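PDB 5GYQ: spike protein S1 from Bat coronavirus HKU9, which probably attaches the virion to the host cell membrane by binding a host receptor, this fragment being its putative receptor-binding domain. Local coordinates for residues Pro84-Leu89 with Tyr113-Arg118; Tyr49-Arg54 with Asn97-Leu102; Val20-Tyr25 with Thr65-Arg70. All blocks are in the same frame, centred on the assembly; numbering follows the deposited sequence.

Interaction 1: residues Pro84-Leu89 with Tyr113-Arg118; sequences PDTFSL and YAVANR. With NAG (2-acetamido-2-deoxy-beta-D-glucopyranose), chain B.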
loop_
_atom_site.group_PDB
_atom_site.type_symbol
_atom_site.label_atom_id
_atom_site.label_comp_id
_atom_site.label_asym_id
_atom_site.label_seq_id
_atom_site.Cartn_x
_atom_site.Cartn_y
_atom_site.Cartn_z
ATOM N N PRO A 84 2.278 -3.577 -17.187
ATOM C CA PRO A 84 0.935 -2.999 -17.064
ATOM C C PRO A 84 -0.168 -4.055 -17.014
ATOM O O PRO A 84 -0.085 -5.074 -17.698
ATOM C CB PRO A 84 0.806 -2.138 -18.327
ATOM C CG PRO A 84 1.725 -2.787 -19.313
ATOM C CD PRO A 84 2.886 -3.299 -18.502
ATOM N N ASP A 85 -1.181 -3.813 -16.189
ATOM C CA ASP A 85 -2.376 -4.654 -16.170
ATOM C C ASP A 85 -3.533 -3.869 -15.573
ATOM O O ASP A 85 -3.384 -2.687 -15.274
ATOM C CB ASP A 85 -2.132 -5.958 -15.397
ATOM C CG ASP A 85 -1.714 -5.729 -13.949
ATOM O OD1 ASP A 85 -1.769 -4.583 -13.463
ATOM O OD2 ASP A 85 -1.340 -6.718 -13.285
ATOM N N THR A 86 -4.681 -4.519 -15.405
ATOM C CA THR A 86 -5.881 -3.831 -14.930
ATOM C C THR A 86 -5.657 -3.160 -13.579
ATOM O O THR A 86 -6.171 -2.067 -13.323
ATOM C CB THR A 86 -7.078 -4.792 -14.814
ATOM O OG1 THR A 86 -6.706 -5.931 -14.031
ATOM C CG2 THR A 86 -7.522 -5.261 -16.188
ATOM N N PHE A 87 -4.876 -3.813 -12.726
ATOM C CA PHE A 87 -4.568 -3.278 -11.402
ATOM C C PHE A 87 -3.887 -1.917 -11.506
ATOM O O PHE A 87 -4.358 -0.934 -10.935
ATOM C CB PHE A 87 -3.676 -4.255 -10.624
ATOM C CG PHE A 87 -3.452 -3.870 -9.183
ATOM C CD1 PHE A 87 -2.474 -2.950 -8.835
ATOM C CD2 PHE A 87 -4.210 -4.439 -8.177
ATOM C CE1 PHE A 87 -2.267 -2.593 -7.513
ATOM C CE2 PHE A 87 -4.007 -4.094 -6.853
ATOM C CZ PHE A 87 -3.035 -3.167 -6.518
ATOM N N SER A 88 -2.783 -1.859 -12.244
ATOM C CA SER A 88 -1.973 -0.644 -12.300
ATOM C C SER A 88 -2.545 0.398 -13.254
ATOM O O SER A 88 -2.240 1.588 -13.139
ATOM C CB SER A 88 -0.535 -0.980 -12.700
ATOM O OG SER A 88 -0.496 -1.724 -13.908
ATOM N N LEU A 89 -3.368 -0.043 -14.198
ATOM C CA LEU A 89 -3.961 0.884 -15.151
ATOM C C LEU A 89 -5.224 1.533 -14.599
ATOM O O LEU A 89 -5.524 2.680 -14.925
ATOM C CB LEU A 89 -4.276 0.178 -16.470
ATOM C CG LEU A 89 -3.082 -0.235 -17.335
ATOM C CD1 LEU A 89 -3.558 -0.977 -18.573
ATOM C CD2 LEU A 89 -2.245 0.978 -17.718
ATOM N N TYR A 113 -12.913 -9.955 -5.248
ATOM C CA TYR A 113 -11.740 -9.167 -5.580
ATOM C C TYR A 113 -12.174 -8.069 -6.537
ATOM O O TYR A 113 -12.337 -8.307 -7.736
ATOM C CB TYR A 113 -10.665 -10.071 -6.192
ATOM C CG TYR A 113 -9.320 -9.430 -6.464
ATOM C CD1 TYR A 113 -8.739 -8.554 -5.555
ATOM C CD2 TYR A 113 -8.615 -9.740 -7.618
ATOM C CE1 TYR A 113 -7.497 -7.983 -5.806
ATOM C CE2 TYR A 113 -7.379 -9.181 -7.874
ATOM C CZ TYR A 113 -6.825 -8.302 -6.969
ATOM O OH TYR A 113 -5.594 -7.748 -7.232
ATOM N N ALA A 114 -12.396 -6.872 -6.001
ATOM C CA ALA A 114 -12.988 -5.788 -6.778
ATOM C C ALA A 114 -11.926 -4.962 -7.489
ATOM O O ALA A 114 -11.278 -4.107 -6.884
ATOM C CB ALA A 114 -13.837 -4.900 -5.884
ATOM N N VAL A 115 -11.762 -5.221 -8.782
ATOM C CA VAL A 115 -10.733 -4.570 -9.577
ATOM C C VAL A 115 -11.343 -3.885 -10.792
ATOM O O VAL A 115 -11.994 -4.533 -11.606
ATOM C CB VAL A 115 -9.666 -5.579 -10.044
ATOM C CG1 VAL A 115 -8.603 -4.891 -10.890
ATOM C CG2 VAL A 115 -9.035 -6.268 -8.851
ATOM N N ALA A 116 -11.135 -2.576 -10.913
ATOM C CA ALA A 116 -11.632 -1.836 -12.068
ATOM C C ALA A 116 -10.869 -2.256 -13.315
ATOM O O ALA A 116 -9.662 -2.493 -13.257
ATOM C CB ALA A 116 -11.502 -0.337 -11.843
ATOM N N ASN A 117 -11.569 -2.360 -14.440
ATOM C CA ASN A 117 -10.921 -2.764 -15.682
ATOM C C ASN A 117 -11.229 -1.804 -16.831
ATOM O O ASN A 117 -11.123 -2.162 -18.001
ATOM C CB ASN A 117 -11.320 -4.198 -16.052
ATOM C CG ASN A 117 -12.724 -4.295 -16.612
ATOM O OD1 ASN A 117 -13.630 -3.572 -16.194
ATOM N ND2 ASN A 117 -12.909 -5.193 -17.573
ATOM N N ARG A 118 -11.601 -0.578 -16.475
ATOM C CA ARG A 118 -11.832 0.487 -17.444
ATOM C C ARG A 118 -11.676 1.837 -16.751
ATOM O O ARG A 118 -11.639 1.899 -15.518
ATOM C CB ARG A 118 -13.222 0.360 -18.081
ATOM C CG ARG A 118 -14.358 0.380 -17.075
ATOM C CD ARG A 118 -15.617 -0.262 -17.629
ATOM N NE ARG A 118 -16.422 0.662 -18.418
ATOM C CZ ARG A 118 -17.694 0.955 -18.159
ATOM N NH1 ARG A 118 -18.317 0.396 -17.130
ATOM N NH2 ARG A 118 -18.344 1.807 -18.935
HETATM C C1 NAG B . -6.235 -11.994 -10.331
HETATM C C2 NAG B . -6.237 -13.326 -11.045
HETATM C C3 NAG B . -6.312 -13.102 -12.549
HETATM C C4 NAG B . -7.525 -12.240 -12.895
HETATM C C5 NAG B . -7.602 -10.990 -12.011
HETATM C C6 NAG B . -8.926 -10.274 -12.139
HETATM C C7 NAG B . -5.135 -15.161 -9.851
HETATM C C8 NAG B . -3.844 -15.879 -9.593
HETATM N N2 NAG B . -5.072 -14.122 -10.695
HETATM O O3 NAG B . -6.401 -14.372 -13.181
HETATM O O4 NAG B . -7.428 -11.758 -14.233
HETATM O O5 NAG B . -7.440 -11.307 -10.619
HETATM O O6 NAG B . -8.949 -9.077 -11.373
HETATM O O7 NAG B . -6.189 -15.500 -9.321
#

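Interaction 2: residues Tyr49-Arg54 with Asn97-Leu102; sequences YGVSPR and NFYGCL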
loop_
_atom_site.group_PDB
_atom_site.type_symbol
_atom_site.label_atom_id
_atom_site.label_comp_id
_atom_site.label_asym_id
_atom_site.label_seq_id
_atom_site.Cartn_x
_atom_site.Cartn_y
_atom_site.Cartn_z
ATOM N N TYR A 49 13.015 -0.213 -2.858
ATOM C CA TYR A 49 13.657 0.593 -3.886
ATOM C C TYR A 49 14.220 1.875 -3.280
ATOM O O TYR A 49 13.467 2.712 -2.770
ATOM C CB TYR A 49 12.665 0.939 -4.999
ATOM C CG TYR A 49 11.853 -0.237 -5.491
ATOM C CD1 TYR A 49 12.303 -1.029 -6.541
ATOM C CD2 TYR A 49 10.631 -0.552 -4.909
ATOM C CE1 TYR A 49 11.562 -2.105 -6.993
ATOM C CE2 TYR A 49 9.885 -1.626 -5.354
ATOM C CZ TYR A 49 10.354 -2.397 -6.396
ATOM O OH TYR A 49 9.611 -3.466 -6.839
ATOM N N GLY A 50 15.541 2.025 -3.339
ATOM C CA GLY A 50 16.204 3.208 -2.818
ATOM C C GLY A 50 16.659 3.029 -1.382
ATOM O O GLY A 50 17.238 3.933 -0.781
ATOM N N VAL A 51 16.394 1.848 -0.836
ATOM C CA VAL A 51 16.732 1.528 0.545
ATOM C C VAL A 51 16.686 0.010 0.691
ATOM O O VAL A 51 15.941 -0.652 -0.020
ATOM C CB VAL A 51 15.760 2.215 1.541
ATOM C CG1 VAL A 51 14.320 1.804 1.260
ATOM C CG2 VAL A 51 16.138 1.912 2.987
ATOM N N SER A 52 17.496 -0.552 1.581
ATOM C CA SER A 52 17.430 -1.986 1.836
ATOM C C SER A 52 16.385 -2.256 2.912
ATOM O O SER A 52 16.151 -1.409 3.773
ATOM C CB SER A 52 18.795 -2.536 2.258
ATOM O OG SER A 52 19.122 -2.137 3.574
ATOM N N PRO A 53 15.741 -3.432 2.859
ATOM C CA PRO A 53 14.716 -3.780 3.850
ATOM C C PRO A 53 15.260 -3.856 5.277
ATOM O O PRO A 53 14.512 -3.618 6.224
ATOM C CB PRO A 53 14.223 -5.155 3.379
ATOM C CG PRO A 53 15.319 -5.685 2.517
ATOM C CD PRO A 53 15.905 -4.487 1.844
ATOM N N ARG A 54 16.542 -4.177 5.427
ATOM C CA ARG A 54 17.151 -4.248 6.753
ATOM C C ARG A 54 17.387 -2.851 7.330
ATOM O O ARG A 54 17.499 -2.682 8.543
ATOM C CB ARG A 54 18.469 -5.031 6.700
ATOM C CG ARG A 54 19.576 -4.331 5.930
ATOM C CD ARG A 54 20.653 -5.308 5.468
ATOM N NE ARG A 54 21.605 -5.641 6.522
ATOM C CZ ARG A 54 22.925 -5.598 6.373
ATOM N NH1 ARG A 54 23.452 -5.237 5.212
ATOM N NH2 ARG A 54 23.721 -5.919 7.384
ATOM N N ASN A 97 9.695 7.317 -10.251
ATOM C CA ASN A 97 10.857 7.286 -9.364
ATOM C C ASN A 97 10.483 6.945 -7.924
ATOM O O ASN A 97 10.775 7.702 -6.996
ATOM C CB ASN A 97 11.599 8.623 -9.410
ATOM C CG ASN A 97 12.405 8.791 -10.682
ATOM O OD1 ASN A 97 12.887 7.813 -11.259
ATOM N ND2 ASN A 97 12.557 10.033 -11.127
ATOM N N PHE A 98 9.835 5.799 -7.753
ATOM C CA PHE A 98 9.354 5.373 -6.449
ATOM C C PHE A 98 10.506 5.085 -5.494
ATOM O O PHE A 98 11.387 4.278 -5.789
ATOM C CB PHE A 98 8.465 4.135 -6.592
ATOM C CG PHE A 98 7.961 3.594 -5.283
ATOM C CD1 PHE A 98 7.102 4.340 -4.495
ATOM C CD2 PHE A 98 8.338 2.333 -4.850
ATOM C CE1 PHE A 98 6.636 3.842 -3.291
ATOM C CE2 PHE A 98 7.875 1.830 -3.649
ATOM C CZ PHE A 98 7.023 2.587 -2.869
ATOM N N TYR A 99 10.494 5.770 -4.356
ATOM C CA TYR A 99 11.438 5.515 -3.275
ATOM C C TYR A 99 10.654 4.986 -2.083
ATOM O O TYR A 99 9.817 5.693 -1.521
ATOM C CB TYR A 99 12.212 6.789 -2.917
ATOM C CG TYR A 99 13.026 6.717 -1.638
ATOM C CD1 TYR A 99 13.808 5.608 -1.345
ATOM C CD2 TYR A 99 13.034 7.778 -0.742
ATOM C CE1 TYR A 99 14.557 5.549 -0.178
ATOM C CE2 TYR A 99 13.781 7.731 0.424
ATOM C CZ TYR A 99 14.542 6.615 0.700
ATOM O OH TYR A 99 15.285 6.564 1.858
ATOM N N GLY A 100 10.907 3.735 -1.715
ATOM C CA GLY A 100 10.148 3.114 -0.646
ATOM C C GLY A 100 10.029 1.611 -0.786
ATOM O O GLY A 100 10.903 0.979 -1.360
ATOM N N CYS A 101 8.950 1.030 -0.268
ATOM C CA CYS A 101 8.825 -0.428 -0.261
ATOM C C CYS A 101 7.427 -0.962 -0.561
ATOM O O CYS A 101 6.418 -0.356 -0.206
ATOM C CB CYS A 101 9.284 -0.982 1.092
ATOM S SG CYS A 101 11.054 -0.800 1.389
ATOM N N LEU A 102 7.397 -2.115 -1.219
ATOM C CA LEU A 102 6.179 -2.878 -1.447
ATOM C C LEU A 102 6.177 -4.080 -0.517
ATOM O O LEU A 102 7.034 -4.963 -0.627
ATOM C CB LEU A 102 6.081 -3.343 -2.899
ATOM C CG LEU A 102 6.201 -2.282 -3.988
ATOM C CD1 LEU A 102 6.153 -2.938 -5.358
ATOM C CD2 LEU A 102 5.099 -1.249 -3.847
#

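Interaction 3: residues Val20-Tyr25 with Thr65-Arg70; sequences VVWRRY and TLDVMR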
loop_
_atom_site.group_PDB
_atom_site.type_symbol
_atom_site.label_atom_id
_atom_site.label_comp_id
_atom_site.label_asym_id
_atom_site.label_seq_id
_atom_site.Cartn_x
_atom_site.Cartn_y
_atom_site.Cartn_z
ATOM N N VAL A 20 -9.676 -1.038 -5.830
ATOM C CA VAL A 20 -10.396 0.073 -6.441
ATOM C C VAL A 20 -10.612 1.198 -5.418
ATOM O O VAL A 20 -10.697 2.368 -5.785
ATOM C CB VAL A 20 -11.750 -0.384 -7.049
ATOM C CG1 VAL A 20 -12.718 -0.852 -5.969
ATOM C CG2 VAL A 20 -12.368 0.732 -7.878
ATOM N N VAL A 21 -10.667 0.849 -4.132
ATOM C CA VAL A 21 -10.778 1.861 -3.079
ATOM C C VAL A 21 -9.637 1.771 -2.061
ATOM O O VAL A 21 -9.875 1.781 -0.852
ATOM C CB VAL A 21 -12.127 1.762 -2.328
ATOM C CG1 VAL A 21 -13.239 2.336 -3.175
ATOM C CG2 VAL A 21 -12.435 0.316 -1.942
ATOM N N TRP A 22 -8.403 1.691 -2.556
ATOM C CA TRP A 22 -7.219 1.629 -1.698
ATOM C C TRP A 22 -7.147 2.831 -0.763
ATOM O O TRP A 22 -7.620 3.919 -1.106
ATOM C CB TRP A 22 -5.941 1.551 -2.539
ATOM C CG TRP A 22 -5.707 2.734 -3.453
ATOM C CD1 TRP A 22 -6.156 2.882 -4.734
ATOM C CD2 TRP A 22 -4.948 3.918 -3.159
ATOM N NE1 TRP A 22 -5.733 4.082 -5.252
ATOM C CE2 TRP A 22 -4.989 4.737 -4.305
ATOM C CE3 TRP A 22 -4.239 4.363 -2.039
ATOM C CZ2 TRP A 22 -4.353 5.975 -4.364
ATOM C CZ3 TRP A 22 -3.606 5.597 -2.100
ATOM C CH2 TRP A 22 -3.669 6.387 -3.254
ATOM N N ARG A 23 -6.551 2.646 0.412
ATOM C CA ARG A 23 -6.537 3.732 1.394
ATOM C C ARG A 23 -5.143 4.272 1.685
ATOM O O ARG A 23 -4.174 3.527 1.736
ATOM C CB ARG A 23 -7.194 3.272 2.696
ATOM C CG ARG A 23 -8.706 3.427 2.696
ATOM C CD ARG A 23 -9.376 2.279 3.427
ATOM N NE ARG A 23 -10.356 2.736 4.407
ATOM C CZ ARG A 23 -11.285 1.954 4.945
ATOM N NH1 ARG A 23 -11.366 0.679 4.585
ATOM N NH2 ARG A 23 -12.138 2.445 5.834
ATOM N N ARG A 24 -5.056 5.583 1.884
ATOM C CA ARG A 24 -3.781 6.236 2.154
ATOM C C ARG A 24 -3.722 6.799 3.567
ATOM O O ARG A 24 -4.693 7.366 4.060
ATOM C CB ARG A 24 -3.529 7.352 1.135
ATOM C CG ARG A 24 -2.382 8.292 1.494
ATOM C CD ARG A 24 -1.880 9.030 0.265
ATOM N NE ARG A 24 -1.236 8.117 -0.676
ATOM C CZ ARG A 24 -0.763 8.474 -1.866
ATOM N NH1 ARG A 24 -0.862 9.732 -2.276
ATOM N NH2 ARG A 24 -0.193 7.568 -2.650
ATOM N N TYR A 25 -2.574 6.628 4.214
ATOM C CA TYR A 25 -2.325 7.224 5.520
ATOM C C TYR A 25 -1.014 7.995 5.477
ATOM O O TYR A 25 0.031 7.446 5.125
ATOM C CB TYR A 25 -2.290 6.153 6.612
ATOM C CG TYR A 25 -3.545 5.310 6.661
ATOM C CD1 TYR A 25 -4.616 5.672 7.467
ATOM C CD2 TYR A 25 -3.663 4.160 5.890
ATOM C CE1 TYR A 25 -5.770 4.908 7.507
ATOM C CE2 TYR A 25 -4.809 3.392 5.923
ATOM C CZ TYR A 25 -5.859 3.769 6.732
ATOM O OH TYR A 25 -7.001 3.002 6.764
ATOM N N THR A 65 4.430 7.578 3.695
ATOM C CA THR A 65 3.060 7.352 3.249
ATOM C C THR A 65 2.764 5.861 3.178
ATOM O O THR A 65 3.558 5.092 2.646
ATOM C CB THR A 65 2.802 7.996 1.878
ATOM O OG1 THR A 65 3.115 9.392 1.941
ATOM C CG2 THR A 65 1.346 7.827 1.475
ATOM N N LEU A 66 1.624 5.455 3.728
ATOM C CA LEU A 66 1.216 4.054 3.699
ATOM C C LEU A 66 -0.039 3.860 2.861
ATOM O O LEU A 66 -1.111 4.342 3.219
ATOM C CB LEU A 66 0.965 3.535 5.116
ATOM C CG LEU A 66 2.079 3.771 6.135
ATOM C CD1 LEU A 66 1.638 3.323 7.523
ATOM C CD2 LEU A 66 3.354 3.055 5.715
ATOM N N ASP A 67 0.095 3.153 1.746
ATOM C CA ASP A 67 -1.067 2.823 0.928
ATOM C C ASP A 67 -1.434 1.364 1.128
ATOM O O ASP A 67 -0.611 0.482 0.938
ATOM C CB ASP A 67 -0.794 3.111 -0.545
ATOM C CG ASP A 67 -0.436 4.559 -0.790
ATOM O OD1 ASP A 67 -0.890 5.420 -0.012
ATOM O OD2 ASP A 67 0.296 4.838 -1.761
ATOM N N VAL A 68 -2.674 1.106 1.511
ATOM C CA VAL A 68 -3.073 -0.248 1.864
ATOM C C VAL A 68 -4.226 -0.740 0.998
ATOM O O VAL A 68 -5.205 -0.011 0.756
ATOM C CB VAL A 68 -3.467 -0.335 3.347
ATOM C CG1 VAL A 68 -3.879 -1.750 3.711
ATOM C CG2 VAL A 68 -2.303 0.116 4.224
ATOM N N MET A 69 -4.089 -1.976 0.524
ATOM C CA MET A 69 -5.129 -2.609 -0.284
ATOM C C MET A 69 -4.903 -4.110 -0.337
ATOM O O MET A 69 -3.965 -4.617 0.266
ATOM C CB MET A 69 -5.137 -2.031 -1.700
ATOM C CG MET A 69 -3.920 -2.429 -2.528
ATOM S SD MET A 69 -3.297 -1.076 -3.549
ATOM C CE MET A 69 -2.438 -0.098 -2.317
ATOM N N ARG A 70 -5.759 -4.821 -1.061
ATOM C CA ARG A 70 -5.539 -6.237 -1.304
ATOM C C ARG A 70 -5.164 -6.448 -2.765
ATOM O O ARG A 70 -5.465 -5.609 -3.615
ATOM C CB ARG A 70 -6.777 -7.057 -0.931
ATOM C CG ARG A 70 -8.047 -6.700 -1.683
ATOM C CD ARG A 70 -9.220 -7.510 -1.150
ATOM N NE ARG A 70 -9.380 -7.327 0.291
ATOM C CZ ARG A 70 -9.740 -8.286 1.138
ATOM N NH1 ARG A 70 -9.982 -9.512 0.694
ATOM N NH2 ARG A 70 -9.854 -8.020 2.434
#

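Interaction 1: residues Pro84-Leu89 with Tyr113-Arg118
Thr86 and Val115 meet where the first turn of helix 86-90 comes down on the extended run 113-118, their side chains crossing at about a right angle. Thr86 OG1 lies 3.8 Å from Val115 CG1, the methyl branch placed anti to the backbone N (chi1 179°). The threonine's other branch, CG2, turns to Asn117 and rests 3.9 Å from its CB, the two side chains lying side by side and pointing the same way. No hydrogen bond passes directly between the segments. Instead Asn91 bridges them, giving its ND2 to Thr86 O and taking Ala116 N on its OD1, so one side chain holds a backbone group of each segment. Run 113-118 opens the long connection between core strands 100-111 and 146-157, which probably corresponds to the place where related betacoronavirus domains carry their receptor-binding insertion; helix 86-90 belongs to the core beneath it. Phe87 holds its CG anti to the backbone N (chi1 -173°); its CD2 lies 3.7 Å from Tyr113 OH, approached obliquely. That hydroxyl is hydrogen-bonded to His75 ND1 and Asn72 N, which fix the far end of the tyrosine. Val115 uses its second methyl, CG2, to sit over the centre of the Tyr113 ring, 3.4 Å above the plane. One N-acetylglucosamine of the bound glycan comes to the edge of the same ring, its O5 being 3.5 Å from Tyr113 CE2, while its O6 lies 3.8 Å from Val115 CG2; a second one touches Thr86.

Interaction 2: residues Tyr49-Arg54 with Asn97-Leu102
Tyr49 and Gly100 form an antiparallel hydrogen-bonded pair, Tyr49 N giving to Gly100 O at 2.9 Å and Gly100 N returning to Tyr49 O at 3.0 Å. Past this pair the run 49-54 turns away at Gly50 (phi 93°), where the bare CA lets the Tyr99 ring lie close, with Tyr99 CD1 3.7 Å from Gly50 CA. The rim of that ring also meets backbone oxygen: CD1 is 3.2 Å from Tyr49 O, which lies near the ring plane. Val51 crosses Tyr99 at about a right angle, CB facing CE1 at 3.9 Å. Tyr49 itself reaches the other way. Its CD2 comes to the edge of the Phe98 ring, 3.7 Å from Phe98 CD2, with the two side chains at about a right angle, and further out Leu102 CD1 sits 3.8 Å from Tyr49 OH. Arg82 makes a cation-pi contact with the tyrosine. Cys101, bonded to Cys48 in a disulfide, staples the same two strands next to the pair. The contact thus closes the end of strand 43-49, an outermost strand of the five-stranded antiparallel sheet, against the start of strand 100-111; strand 146-157 pairs with the latter's other side, and helix 73-81 packs on Tyr49 and Leu102.

Interaction 3: residues Val20-Tyr25 with Thr65-Arg70
Arg24 and Asp67 stand side by side as a non-hydrogen-bonded pair of the antiparallel strands 23-27 and 63-71, with backbone bonds joining Arg23 to Val68 and Tyr25 to Leu66 on the flanking pairs. The arginine leaves the strand with its CB already 3.5 Å from Asp67 OD1. CG and CD then run beside Thr65, CD coming to 3.6 Å from its CG2. A bend at chi3 (-67°) sets NE where it can give its proton to Asp67 OD1 at 2.8 Å, in an almost straight bond (176°). At the tip, NH2 reaches Asp67 OD2 at 2.9 Å. The salt bridge is therefore bidentate and side-on, one nitrogen to each oxygen, both met on the syn side, with guanidinium and carboxylate planes only 21° apart. One face of the guanidinium carries the indole of Trp22, whose CH2 lies 3.6 Å above the plane toward the rim. Trp22 CZ3 also approaches Asp67 OD1, at 3.4 Å. Met69 SD makes an oblique Met-aromatic contact with the indole, 5.3 Å from the centroid of the five-membered ring. Asp67 OD2 has a further partner in Tyr92 OH. With two arginine nitrogens and a tyrosine hydroxyl on a buried carboxylate, the negative charge is probably largely compensated, which would be expected to keep Asp67 ionised and to fix the rotation of both side chains across this edge of the sheet.

Interactions 2 and 3 belong to the same five-stranded antiparallel sheet and tie its two outermost strands, 43-49 and 23-27, each to its inner neighbour; their centres are about 17 Å apart, and their nearest atoms about 7 Å. Interaction 1, next to the glycan, touches interaction 3 directly: Phe87 CZ rests 3.6 Å from Met69 SD, and Val20 CG1 lies 3.7 Å from Ala114 O. Met69 thus packs between Trp22 and Phe87. Interaction 1 borders the sugar through Tyr113 and Val115, two residues of the glycan pocket, whereas the Met69 side chain of interaction 3 is about 12 Å from a bound N-acetylglucosamine. The centres of interactions 1 and 2 are about 24 Å apart, with no touch between them.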